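Local coordinates for response regulator receiver protein (Desulfuromonas acetoxidans, PDB 2ZAY) that probably relays a signal in a two-component pathway, this chain being the CheY-like receiver domain of a longer protein, at residues A[9-14]-A[124-129]; A[25-30]-A[113-118]; A[36-41]-A[45-50]; A[58-63]-A[94-99]; A[107-112]-A[119-124]. All coordinates share one frame; numbering follows the deposited sequence.

Overall arrangement
All five contacts tie helices of a CheY-like receiver domain to its central parallel sheet, its loops or one another. Contact 1 is buried and apolar, and contacts 2 to 5 are partly buried. Contacts 1, 2 and 5 all use helix 115-129: it meets strand 9-14 in contact 1, helix 22-31 in contact 2 and strand 107-110 in contact 5. Contact 3 packs helix 41-51 against edge strand 33-38. Contact 4 joins helix 94-103 to the loop after strand 55-59. Contact 1 sets a leucine on an indole, contact 2 is methyl to methyl, and contact 3 adds a cysteine sulfur and a weak backbone bond. Contact 4 has an amide-carboxylate bond, and contact 5 a salt bridge beside a water.

Contact 1: residues A[9-14]-A[124-129]; sequences WRIMLV and RVLKLL
Leu126 of helix 115-129 packs over the indole face of Trp9. This joins the last helix of the CheY-like receiver fold to strand 9-14 of its central parallel sheet. From Leu126 CA the CB points at the strand segment. CG stands anti to the carbonyl carbon of its own residue (chi1 -65°), and this sends both methyls on toward the indole. CD1 lies over the ring face, 3.7 Å from Trp9 CD2, the nearest ring atom. It is 4.0 Å from the centroid of the five-membered ring and 21° off the ring normal, a CH-pi contact. CD2 meets the six-membered ring near its rim, with Leu126 CD2 4.0 Å from Trp9 CE3. The leucine and the indole lie alongside each other and point opposite ways.

Phe33 of the neighbouring strand packs against Trp9, Ile11 and Leu126. His54 and Tyr130 each meet the indole edge-to-face, which probably helps fix its rotation. An alanine in place of Trp9 is likely to leave the two Leu126 methyls without the flat surface they rest on and to open a gap beside Phe33. Ile11, two residues along the strand, adds a looser touch to the leucine: Ile11 CD1 stands 4.5 Å from Leu126 CD1.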
# COMPACT_ATOMS: atom_id res chain seq x y z
N TRP A 9 6.78 12.84 3.41
CA TRP A 9 6.44 11.42 3.45
C TRP A 9 6.18 10.84 2.06
O TRP A 9 5.24 11.25 1.37
CB TRP A 9 5.22 11.19 4.33
CG TRP A 9 5.42 11.54 5.79
CD1 TRP A 9 4.89 12.61 6.45
CD2 TRP A 9 6.17 10.80 6.76
NE1 TRP A 9 5.26 12.58 7.78
CE2 TRP A 9 6.05 11.48 7.99
CE3 TRP A 9 6.94 9.63 6.70
CZ2 TRP A 9 6.67 11.03 9.16
CZ3 TRP A 9 7.55 9.18 7.87
CH2 TRP A 9 7.41 9.88 9.08
N ARG A 10 7.02 9.89 1.65
CA ARG A 10 6.88 9.24 0.36
C ARG A 10 5.96 8.04 0.57
O ARG A 10 6.23 7.20 1.42
CB ARG A 10 8.22 8.72 -0.17
CG ARG A 10 9.31 9.77 -0.29
CD ARG A 10 10.68 9.11 -0.52
NE ARG A 10 11.74 9.90 0.12
CZ ARG A 10 12.48 9.48 1.13
NH1 ARG A 10 12.30 8.27 1.65
NH2 ARG A 10 13.39 10.28 1.65
N ILE A 11 4.89 7.98 -0.20
CA ILE A 11 3.94 6.88 -0.08
C ILE A 11 3.76 6.22 -1.45
O ILE A 11 3.34 6.89 -2.39
CB ILE A 11 2.56 7.39 0.40
CG1 ILE A 11 2.70 8.17 1.70
CG2 ILE A 11 1.60 6.21 0.58
CD1 ILE A 11 3.08 7.33 2.91
N MET A 12 4.09 4.94 -1.58
CA MET A 12 3.89 4.27 -2.86
C MET A 12 2.54 3.58 -2.86
O MET A 12 2.19 2.89 -1.90
CB MET A 12 5.00 3.25 -3.14
CG MET A 12 4.78 2.43 -4.44
SD MET A 12 6.13 1.26 -4.89
CE MET A 12 7.36 2.31 -5.18
N LEU A 13 1.77 3.78 -3.92
CA LEU A 13 0.45 3.15 -4.05
C LEU A 13 0.45 2.24 -5.29
O LEU A 13 0.76 2.70 -6.38
CB LEU A 13 -0.62 4.23 -4.19
CG LEU A 13 -2.05 3.81 -4.49
CD1 LEU A 13 -2.57 2.93 -3.36
CD2 LEU A 13 -2.92 5.05 -4.65
N VAL A 14 0.11 0.97 -5.10
CA VAL A 14 0.08 0.00 -6.20
C VAL A 14 -1.36 -0.51 -6.38
O VAL A 14 -1.92 -1.11 -5.46
CB VAL A 14 0.99 -1.22 -5.91
CG1 VAL A 14 1.19 -2.04 -7.18
CG2 VAL A 14 2.33 -0.77 -5.34
N ARG A 124 -1.47 6.96 11.32
CA ARG A 124 -1.32 6.17 12.53
C ARG A 124 -0.10 5.26 12.45
O ARG A 124 0.66 5.15 13.40
CB ARG A 124 -2.57 5.33 12.79
CG ARG A 124 -2.61 4.78 14.21
CD ARG A 124 -2.76 5.93 15.21
NE ARG A 124 -2.44 5.53 16.58
CZ ARG A 124 -1.20 5.32 17.03
NH1 ARG A 124 -0.17 5.49 16.22
NH2 ARG A 124 -1.00 4.97 18.29
N VAL A 125 0.07 4.62 11.30
CA VAL A 125 1.19 3.71 11.08
C VAL A 125 2.51 4.47 11.08
O VAL A 125 3.50 4.01 11.65
CB VAL A 125 1.04 2.96 9.74
CG1 VAL A 125 2.33 2.23 9.40
CG2 VAL A 125 -0.10 1.97 9.84
N LEU A 126 2.52 5.63 10.43
CA LEU A 126 3.73 6.43 10.37
C LEU A 126 4.11 6.91 11.77
O LEU A 126 5.28 6.91 12.13
CB LEU A 126 3.53 7.63 9.44
CG LEU A 126 3.29 7.34 7.95
CD1 LEU A 126 3.15 8.66 7.18
CD2 LEU A 126 4.46 6.52 7.38
N LYS A 127 3.12 7.31 12.56
CA LYS A 127 3.41 7.78 13.91
C LYS A 127 4.00 6.67 14.76
O LYS A 127 4.91 6.89 15.55
CB LYS A 127 2.14 8.32 14.60
CG LYS A 127 1.48 9.48 13.89
CD LYS A 127 0.48 10.18 14.80
CE LYS A 127 -0.80 10.55 14.06
NZ LYS A 127 -1.71 9.38 13.86
N LEU A 128 3.47 5.46 14.60
CA LEU A 128 3.92 4.30 15.34
C LEU A 128 5.33 3.82 14.98
O LEU A 128 6.12 3.47 15.85
CB LEU A 128 2.96 3.12 15.14
CG LEU A 128 1.56 3.21 15.74
CD1 LEU A 128 0.73 2.02 15.27
CD2 LEU A 128 1.64 3.24 17.27
N LEU A 129 5.62 3.78 13.68
CA LEU A 129 6.91 3.29 13.21
C LEU A 129 8.04 4.30 13.07
O LEU A 129 9.21 3.93 13.16
CB LEU A 129 6.73 2.55 11.87
CG LEU A 129 6.05 1.18 11.91
CD1 LEU A 129 6.80 0.25 12.84
CD2 LEU A 129 4.61 1.32 12.38

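Contact 2: residues A[25-30]-A[113-118]; sequences ISALSQ and VNAIRL
Ala27 and Ala115 bring helices 22-31 and 115-129 together methyl to methyl, with Ala27 CB 3.6 Å from Ala115 CB. Short side chains allow the backbones to come close: the CA atoms of Ala27 and Ala115 are 6.3 Å apart. Deeper in, Leu28 CD1 meets Leu118 CD2 at 3.8 Å. The two leucine side chains are roughly perpendicular. Leu28 CB does not point at the other helix, but with CG anti to the carbonyl carbon (chi1 -71°) the side chain brings CD1 across to Leu118.

The next shell sets the position of the helix start. Asn114 is the N-cap of helix 115-129. Its OD1 accepts from Arg117 N at 3.1 Å, with the donor above the carbonyl plane of the amide, and weakly from Ile116 N. The first helical backbone bond runs from Leu118 N to Asn114 O. In helix 22-31, Ser29 OG donates to Ile25 O at 3.1 Å, a carbonyl that also receives Ser29 N. Further out, Phe33 and Ile35 of strand 33-38 pack on Leu28, as do Ser119 and Ile122 of helix 115-129.

No hydrogen bond joins segments 25-30 and 113-118. Between them the contact is apolar and made by methyl groups. The hydrogen bonds described here lie within one segment or the other and shape its backbone.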
# COMPACT_ATOMS: atom_id res chain seq x y z
N ILE A 25 -6.39 9.79 -3.91
CA ILE A 25 -5.00 10.17 -4.09
C ILE A 25 -4.82 11.69 -4.05
O ILE A 25 -3.88 12.19 -3.43
CB ILE A 25 -4.46 9.61 -5.42
CG1 ILE A 25 -4.44 8.08 -5.37
CG2 ILE A 25 -3.06 10.17 -5.70
CD1 ILE A 25 -4.06 7.42 -6.67
N SER A 26 -5.72 12.41 -4.70
CA SER A 26 -5.65 13.87 -4.73
C SER A 26 -5.76 14.44 -3.32
O SER A 26 -5.06 15.39 -2.97
CB SER A 26 -6.76 14.45 -5.61
OG SER A 26 -6.58 14.06 -6.96
N ALA A 27 -6.64 13.86 -2.51
CA ALA A 27 -6.85 14.32 -1.14
C ALA A 27 -5.62 14.13 -0.26
O ALA A 27 -5.37 14.91 0.65
CB ALA A 27 -8.06 13.60 -0.53
N LEU A 28 -4.86 13.07 -0.54
CA LEU A 28 -3.65 12.78 0.23
C LEU A 28 -2.52 13.74 -0.09
O LEU A 28 -1.74 14.11 0.79
CB LEU A 28 -3.18 11.34 -0.04
CG LEU A 28 -4.04 10.22 0.54
CD1 LEU A 28 -3.47 8.87 0.13
CD2 LEU A 28 -4.09 10.34 2.06
N SER A 29 -2.44 14.15 -1.35
CA SER A 29 -1.40 15.08 -1.77
C SER A 29 -1.59 16.33 -0.93
O SER A 29 -0.64 16.87 -0.37
CB SER A 29 -1.56 15.43 -3.26
OG SER A 29 -1.65 14.26 -4.05
N GLN A 30 -2.84 16.76 -0.85
CA GLN A 30 -3.21 17.94 -0.08
C GLN A 30 -2.79 17.77 1.37
O GLN A 30 -2.46 18.74 2.05
CB GLN A 30 -4.72 18.14 -0.18
CG GLN A 30 -5.27 19.28 0.64
CD GLN A 30 -6.74 19.51 0.38
OE1 GLN A 30 -7.15 19.68 -0.77
NE2 GLN A 30 -7.54 19.53 1.44
N VAL A 113 -12.35 2.99 -1.13
CA VAL A 113 -11.48 3.80 -0.30
C VAL A 113 -12.07 5.16 0.04
O VAL A 113 -12.63 5.85 -0.81
CB VAL A 113 -10.13 4.03 -0.99
CG1 VAL A 113 -9.22 4.87 -0.10
CG2 VAL A 113 -9.48 2.69 -1.30
N ASN A 114 -11.96 5.53 1.31
CA ASN A 114 -12.43 6.82 1.78
C ASN A 114 -11.18 7.61 2.17
O ASN A 114 -10.43 7.20 3.06
CB ASN A 114 -13.35 6.65 2.99
CG ASN A 114 -13.77 7.98 3.58
OD1 ASN A 114 -12.92 8.78 3.99
ND2 ASN A 114 -15.07 8.22 3.64
N ALA A 115 -10.97 8.74 1.50
CA ALA A 115 -9.80 9.58 1.76
C ALA A 115 -9.56 9.94 3.22
O ALA A 115 -8.42 9.97 3.67
CB ALA A 115 -9.89 10.85 0.91
N ILE A 116 -10.62 10.22 3.98
CA ILE A 116 -10.47 10.58 5.39
C ILE A 116 -9.95 9.39 6.19
O ILE A 116 -9.06 9.52 7.04
CB ILE A 116 -11.81 11.06 6.00
CG1 ILE A 116 -12.26 12.35 5.31
CG2 ILE A 116 -11.65 11.30 7.50
CD1 ILE A 116 -13.61 12.87 5.79
N ARG A 117 -10.51 8.22 5.91
CA ARG A 117 -10.13 6.98 6.58
C ARG A 117 -8.70 6.58 6.19
O ARG A 117 -7.89 6.25 7.05
CB ARG A 117 -11.11 5.87 6.18
CG ARG A 117 -10.94 4.56 6.93
CD ARG A 117 -12.20 3.70 6.78
NE ARG A 117 -13.40 4.45 7.16
CZ ARG A 117 -14.62 3.94 7.22
NH1 ARG A 117 -14.83 2.66 6.93
NH2 ARG A 117 -15.64 4.71 7.58
N LEU A 118 -8.41 6.64 4.90
CA LEU A 118 -7.08 6.27 4.41
C LEU A 118 -5.99 7.16 5.00
O LEU A 118 -4.95 6.68 5.43
CB LEU A 118 -7.04 6.34 2.89
CG LEU A 118 -5.72 5.93 2.24
CD1 LEU A 118 -5.34 4.51 2.67
CD2 LEU A 118 -5.85 6.01 0.73

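Contact 3: residues A[36-41]-A[45-50]; sequences IQCGNA and VPVAVK
Val47 sets its CG1 methyl against two side chains of strand 33-38. Val47 CG1 is 3.9 Å from Ile36 CG2 and 4.1 Å from Cys38 SG. Ile36 and Cys38 alternate with Gln37 along the strand, so both point toward helix 41-51 while Gln37 points away. In Val47 the CG1 branch stands anti to the backbone N (chi1 172°), and this puts it between the two partners. Cys38 SG meets Val47 as an apolar neighbour.

The other end of the contact is backbone. Val45 N donates to Ala41 O at 3.4 Å, a weak bond in the first turn of the helix. Val45 CG2 also rests on that carbonyl, 3.7 Å from Ala41 O. The helix is kinked at Pro46, whose ring nitrogen has no hydrogen to give to the turn before. Asn40 is the N-cap, its OD1 accepting from Glu43 N, and Glu43 OE1 in turn takes Gly39 N.

Strand 33-38 is an edge strand of the sheet, and helix 41-51 leads from it over strand 9-14 to strand 55-59, a beta-alpha-beta crossover. Met12 of strand 9-14 touches Ile36, Cys38 and Val47. The helix also meets helix 67-75: Val45 packs on Leu70 and Ser73, and Ala48 on Leu74.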
# COMPACT_ATOMS: atom_id res chain seq x y z
N ILE A 36 3.55 8.08 -4.95
CA ILE A 36 4.23 7.42 -6.05
C ILE A 36 3.23 6.36 -6.50
O ILE A 36 2.88 5.46 -5.74
CB ILE A 36 5.54 6.75 -5.54
CG1 ILE A 36 6.50 7.84 -5.03
CG2 ILE A 36 6.19 5.93 -6.65
CD1 ILE A 36 7.70 7.31 -4.26
N GLN A 37 2.77 6.47 -7.75
CA GLN A 37 1.77 5.54 -8.27
C GLN A 37 2.27 4.46 -9.21
O GLN A 37 2.91 4.76 -10.22
CB GLN A 37 0.67 6.31 -8.99
CG GLN A 37 -0.01 7.38 -8.17
CD GLN A 37 -1.16 8.02 -8.92
OE1 GLN A 37 -2.07 7.34 -9.39
NE2 GLN A 37 -1.13 9.35 -9.03
N CYS A 38 1.97 3.20 -8.89
CA CYS A 38 2.35 2.07 -9.72
C CYS A 38 1.10 1.28 -10.12
O CYS A 38 0.22 1.03 -9.29
CB CYS A 38 3.32 1.16 -8.96
SG CYS A 38 4.91 1.96 -8.60
N GLY A 39 1.03 0.90 -11.39
CA GLY A 39 -0.12 0.18 -11.90
C GLY A 39 -0.11 -1.32 -11.68
O GLY A 39 -1.14 -1.97 -11.87
N ASN A 40 1.04 -1.88 -11.32
CA ASN A 40 1.14 -3.31 -11.07
C ASN A 40 2.38 -3.66 -10.26
O ASN A 40 3.25 -2.82 -10.05
CB ASN A 40 1.14 -4.09 -12.39
CG ASN A 40 2.29 -3.73 -13.28
OD1 ASN A 40 3.46 -3.89 -12.91
ND2 ASN A 40 1.99 -3.23 -14.47
N ALA A 41 2.45 -4.90 -9.80
CA ALA A 41 3.56 -5.37 -8.98
C ALA A 41 4.90 -5.42 -9.70
O ALA A 41 5.95 -5.26 -9.08
CB ALA A 41 3.22 -6.75 -8.41
N VAL A 45 8.14 -3.19 -7.41
CA VAL A 45 9.34 -3.62 -6.69
C VAL A 45 10.59 -2.79 -7.00
O VAL A 45 11.20 -2.23 -6.09
CB VAL A 45 9.64 -5.12 -6.95
CG1 VAL A 45 10.92 -5.52 -6.23
CG2 VAL A 45 8.47 -5.98 -6.46
N PRO A 46 10.99 -2.70 -8.28
CA PRO A 46 12.18 -1.90 -8.60
C PRO A 46 11.99 -0.44 -8.20
O PRO A 46 12.92 0.22 -7.74
CB PRO A 46 12.30 -2.07 -10.12
CG PRO A 46 11.70 -3.44 -10.36
CD PRO A 46 10.47 -3.39 -9.47
N VAL A 47 10.77 0.07 -8.38
CA VAL A 47 10.49 1.46 -8.01
C VAL A 47 10.65 1.63 -6.50
O VAL A 47 11.21 2.62 -6.04
CB VAL A 47 9.06 1.87 -8.42
CG1 VAL A 47 8.73 3.25 -7.85
CG2 VAL A 47 8.96 1.92 -9.95
N ALA A 48 10.17 0.67 -5.72
CA ALA A 48 10.29 0.77 -4.27
C ALA A 48 11.75 0.78 -3.85
O ALA A 48 12.16 1.57 -3.00
CB ALA A 48 9.56 -0.39 -3.60
N VAL A 49 12.54 -0.10 -4.45
CA VAL A 49 13.95 -0.20 -4.12
C VAL A 49 14.71 1.10 -4.39
O VAL A 49 15.61 1.46 -3.63
CB VAL A 49 14.62 -1.37 -4.90
CG1 VAL A 49 16.13 -1.32 -4.74
CG2 VAL A 49 14.07 -2.70 -4.38
N LYS A 50 14.33 1.83 -5.43
CA LYS A 50 15.04 3.07 -5.73
C LYS A 50 14.42 4.35 -5.17
O LYS A 50 15.11 5.36 -5.06
CB LYS A 50 15.25 3.22 -7.24
CG LYS A 50 14.00 3.26 -8.08
CD LYS A 50 14.36 3.17 -9.56
CE LYS A 50 13.13 3.20 -10.45
NZ LYS A 50 13.52 3.13 -11.89

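Contact 4: residues A[58-63]-A[94-99]; sequences TEANMP and AKEEAQ
Glu96 OE1 accepts a hydrogen bond from Asn61 ND2 at 2.8 Å, with an N-H...O angle of 148°. The bond links helix 94-103 of the receiver fold to the loop after strand 55-59. Amide and carboxylate approach from opposite directions and are nearly coplanar, their planes 11° apart. The nitrogen comes in on the syn side of OE1, a little out of the carboxylate plane. Glu96 has CG anti to the backbone N (chi1 -174°), and the extended chain carries the carboxylate to the loop. At its tip, Glu96 OE1 also lies against the Ala60 methyl, 3.8 Å from Ala60 CB.

The second oxygen is held from outside the two segments. Ser89 OG of strand 85-89 hydrogen-bonds Glu96 OE2, and Ala92 N adds a weak bond. With both oxygens engaged, the carboxylate has little freedom to turn. Arg91 touches both Asn61 and Glu96.

Segment 58-63 probably corresponds to the phosphoacceptor region of receiver domains, with Glu59 in place of the usual aspartate. Glu59 OE2 hydrogen-bonds Thr16 OG1 near Asp15. By the same family comparison Ser89 probably matches the conserved serine or threonine of the site. Glu96 would then sit in a second shell, tying Asn61 and Ser89 together. The strand end has its own tie: Thr58 OG1 donates to Glu59 O at 3.0 Å.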
# COMPACT_ATOMS: atom_id res chain seq x y z
N THR A 58 -0.85 -1.43 -1.20
CA THR A 58 -1.06 -2.23 -2.40
C THR A 58 -2.40 -2.93 -2.43
O THR A 58 -2.95 -3.31 -1.40
CB THR A 58 0.03 -3.31 -2.55
OG1 THR A 58 -0.21 -4.05 -3.75
CG2 THR A 58 0.01 -4.29 -1.36
N GLU A 59 -2.94 -3.08 -3.64
CA GLU A 59 -4.19 -3.79 -3.84
C GLU A 59 -3.83 -5.23 -3.45
O GLU A 59 -2.74 -5.70 -3.78
CB GLU A 59 -4.60 -3.72 -5.31
CG GLU A 59 -5.94 -4.35 -5.62
CD GLU A 59 -6.33 -4.17 -7.08
OE1 GLU A 59 -7.49 -4.46 -7.44
OE2 GLU A 59 -5.46 -3.74 -7.88
N ALA A 60 -4.74 -5.92 -2.77
CA ALA A 60 -4.47 -7.29 -2.36
C ALA A 60 -4.57 -8.29 -3.50
O ALA A 60 -3.66 -9.09 -3.72
CB ALA A 60 -5.43 -7.69 -1.25
N ASN A 61 -5.66 -8.23 -4.24
CA ASN A 61 -5.87 -9.15 -5.34
C ASN A 61 -5.62 -8.52 -6.71
O ASN A 61 -6.49 -7.82 -7.24
CB ASN A 61 -7.28 -9.72 -5.26
CG ASN A 61 -7.59 -10.31 -3.90
OD1 ASN A 61 -7.05 -11.35 -3.52
ND2 ASN A 61 -8.44 -9.63 -3.13
N MET A 62 -4.44 -8.76 -7.26
CA MET A 62 -4.06 -8.25 -8.58
C MET A 62 -3.75 -9.46 -9.47
O MET A 62 -3.14 -10.44 -9.01
CB MET A 62 -2.82 -7.35 -8.50
CG MET A 62 -3.00 -6.08 -7.68
SD MET A 62 -1.59 -4.93 -7.77
CE MET A 62 -0.36 -5.80 -6.74
N PRO A 63 -4.15 -9.42 -10.75
CA PRO A 63 -3.88 -10.54 -11.64
C PRO A 63 -2.38 -10.73 -11.87
O PRO A 63 -1.62 -9.77 -11.83
CB PRO A 63 -4.63 -10.15 -12.92
CG PRO A 63 -4.56 -8.66 -12.90
CD PRO A 63 -4.87 -8.34 -11.45
N ALA A 94 -13.58 -11.71 6.11
CA ALA A 94 -12.91 -11.75 7.41
C ALA A 94 -11.68 -12.62 7.28
O ALA A 94 -10.63 -12.32 7.86
CB ALA A 94 -13.85 -12.33 8.47
N LYS A 95 -11.80 -13.71 6.51
CA LYS A 95 -10.69 -14.62 6.32
C LYS A 95 -9.54 -13.96 5.56
O LYS A 95 -8.38 -14.20 5.88
CB LYS A 95 -11.14 -15.88 5.58
CG LYS A 95 -10.04 -16.92 5.44
CD LYS A 95 -10.54 -18.18 4.74
CE LYS A 95 -11.56 -18.93 5.58
NZ LYS A 95 -10.94 -19.63 6.74
N GLU A 96 -9.85 -13.13 4.57
CA GLU A 96 -8.79 -12.47 3.82
C GLU A 96 -8.09 -11.46 4.72
O GLU A 96 -6.86 -11.39 4.73
CB GLU A 96 -9.33 -11.73 2.60
CG GLU A 96 -8.22 -11.15 1.72
CD GLU A 96 -8.74 -10.15 0.70
OE1 GLU A 96 -8.20 -10.11 -0.42
OE2 GLU A 96 -9.67 -9.39 1.03
N GLU A 97 -8.88 -10.68 5.45
CA GLU A 97 -8.31 -9.69 6.36
C GLU A 97 -7.36 -10.37 7.33
O GLU A 97 -6.22 -9.94 7.49
CB GLU A 97 -9.42 -8.95 7.13
CG GLU A 97 -8.89 -7.87 8.10
CD GLU A 97 -9.99 -6.95 8.62
OE1 GLU A 97 -11.11 -6.97 8.06
OE2 GLU A 97 -9.73 -6.19 9.58
N ALA A 98 -7.83 -11.44 7.98
CA ALA A 98 -6.98 -12.16 8.93
C ALA A 98 -5.73 -12.73 8.27
O ALA A 98 -4.64 -12.65 8.85
CB ALA A 98 -7.78 -13.29 9.61
N GLN A 99 -5.86 -13.31 7.08
CA GLN A 99 -4.68 -13.86 6.40
C GLN A 99 -3.61 -12.81 6.12
O GLN A 99 -2.42 -13.03 6.36
CB GLN A 99 -5.08 -14.54 5.08
CG GLN A 99 -3.88 -14.82 4.15
CD GLN A 99 -4.28 -15.50 2.85
OE1 GLN A 99 -5.30 -15.15 2.23
NE2 GLN A 99 -3.48 -16.46 2.41

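Contact 5: residues A[107-112]-A[119-124]; sequences DFIAKP and SARIKR
Ile109 and Arg121 make the tight, apolar part of this contact. Ile109 CD1 lies 3.8 Å from Arg121 CB and 3.9 Å from Arg121 CG. Ile109 is buried and also packs on Ile86 and Leu88 of neighbouring strand 85-89.

The outer part is polar and wetter. Arg121 bends at its second torsion (chi2 -82°), turning its guanidinium back to Asp107. Arg121 NH1 donates to the syn lone pair of Asp107 OD2 at 3.0 Å, a salt bridge. The planes of the two groups are 66° apart, and the bond is made through NH1 alone rather than as a paired, side-on bridge. A water donates to Asp107 OD2 at 2.6 Å and to Arg121 O at 3.0 Å. Asp107 OD1 accepts from Phe108 N, which helps fix the carboxylate. With an alanine in place of Asp107, the Arg121 guanidinium would probably lose its charged mate, and the water one anchor.

Strand 107-110 and helix 115-129 are the last strand and helix of a CheY-like receiver. The loop between them has a cis peptide before Pro112. Lys111, probably the conserved lysine of the receiver site, forms a salt bridge with Asp15.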
# COMPACT_ATOMS: atom_id res chain seq x y z
N ASP A 107 -1.55 -3.09 8.03
CA ASP A 107 -2.96 -2.74 8.17
C ASP A 107 -3.72 -3.29 6.96
O ASP A 107 -3.12 -3.73 5.97
CB ASP A 107 -3.18 -1.22 8.27
CG ASP A 107 -4.44 -0.86 9.08
OD1 ASP A 107 -5.36 -1.71 9.17
OD2 ASP A 107 -4.52 0.26 9.61
N PHE A 108 -5.05 -3.28 7.06
CA PHE A 108 -5.91 -3.78 5.99
C PHE A 108 -7.11 -2.84 5.87
O PHE A 108 -7.79 -2.57 6.86
CB PHE A 108 -6.39 -5.19 6.34
CG PHE A 108 -7.32 -5.79 5.32
CD1 PHE A 108 -6.82 -6.55 4.27
CD2 PHE A 108 -8.70 -5.59 5.42
CE1 PHE A 108 -7.69 -7.11 3.32
CE2 PHE A 108 -9.57 -6.14 4.47
CZ PHE A 108 -9.06 -6.90 3.42
N ILE A 109 -7.36 -2.35 4.66
CA ILE A 109 -8.46 -1.43 4.44
C ILE A 109 -9.36 -1.92 3.32
O ILE A 109 -8.90 -2.18 2.20
CB ILE A 109 -7.94 -0.03 4.06
CG1 ILE A 109 -6.95 0.46 5.12
CG2 ILE A 109 -9.11 0.95 3.93
CD1 ILE A 109 -6.28 1.78 4.77
N ALA A 110 -10.65 -2.04 3.61
CA ALA A 110 -11.61 -2.49 2.62
C ALA A 110 -12.05 -1.38 1.68
O ALA A 110 -12.33 -0.26 2.12
CB ALA A 110 -12.83 -3.09 3.32
N LYS A 111 -12.08 -1.68 0.39
CA LYS A 111 -12.54 -0.73 -0.61
C LYS A 111 -14.07 -0.74 -0.50
O LYS A 111 -14.65 -1.67 0.04
CB LYS A 111 -12.14 -1.19 -2.02
CG LYS A 111 -10.66 -1.04 -2.37
CD LYS A 111 -10.39 -1.67 -3.74
CE LYS A 111 -9.29 -0.94 -4.51
NZ LYS A 111 -7.99 -0.90 -3.80
N PRO A 112 -14.75 0.32 -1.00
CA PRO A 112 -14.16 1.49 -1.65
C PRO A 112 -13.37 2.31 -0.64
O PRO A 112 -13.68 2.32 0.55
CB PRO A 112 -15.38 2.23 -2.19
CG PRO A 112 -16.44 1.89 -1.19
CD PRO A 112 -16.22 0.41 -0.99
N SER A 119 -6.24 8.46 5.01
CA SER A 119 -5.29 9.42 5.55
C SER A 119 -4.94 9.11 7.00
O SER A 119 -3.77 9.05 7.37
CB SER A 119 -5.85 10.84 5.45
OG SER A 119 -4.96 11.77 6.05
N ALA A 120 -5.97 8.93 7.83
CA ALA A 120 -5.77 8.63 9.24
C ALA A 120 -5.03 7.30 9.45
O ALA A 120 -4.19 7.19 10.35
CB ALA A 120 -7.12 8.58 9.96
N ARG A 121 -5.34 6.31 8.62
CA ARG A 121 -4.71 4.98 8.71
C ARG A 121 -3.21 5.06 8.39
O ARG A 121 -2.39 4.43 9.05
CB ARG A 121 -5.40 4.01 7.75
CG ARG A 121 -6.79 3.57 8.21
CD ARG A 121 -6.69 2.45 9.22
NE ARG A 121 -7.96 2.11 9.85
CZ ARG A 121 -8.09 1.19 10.80
NH1 ARG A 121 -7.02 0.51 11.20
NH2 ARG A 121 -9.27 0.94 11.35
N ILE A 122 -2.88 5.85 7.37
CA ILE A 122 -1.49 6.05 6.98
C ILE A 122 -0.75 6.75 8.12
O ILE A 122 0.30 6.29 8.56
CB ILE A 122 -1.40 6.94 5.71
CG1 ILE A 122 -1.97 6.18 4.51
CG2 ILE A 122 0.05 7.37 5.45
CD1 ILE A 122 -1.99 6.97 3.21
N LYS A 123 -1.32 7.84 8.61
CA LYS A 123 -0.70 8.60 9.69
C LYS A 123 -0.49 7.79 10.96
O LYS A 123 0.54 7.91 11.61
CB LYS A 123 -1.53 9.84 10.02
CG LYS A 123 -1.46 10.94 8.97
CD LYS A 123 -2.44 12.06 9.27
CE LYS A 123 -2.33 13.18 8.25
NZ LYS A 123 -3.27 14.29 8.55
N ARG A 124 -1.47 6.96 11.32
CA ARG A 124 -1.32 6.17 12.53
C ARG A 124 -0.10 5.26 12.45
O ARG A 124 0.66 5.15 13.40
CB ARG A 124 -2.57 5.33 12.79
CG ARG A 124 -2.61 4.78 14.21
CD ARG A 124 -2.76 5.93 15.21
NE ARG A 124 -2.44 5.53 16.58
CZ ARG A 124 -1.20 5.32 17.03
NH1 ARG A 124 -0.17 5.49 16.22
NH2 ARG A 124 -1.00 4.97 18.29
O HOH W 1 -3.63 2.37 10.89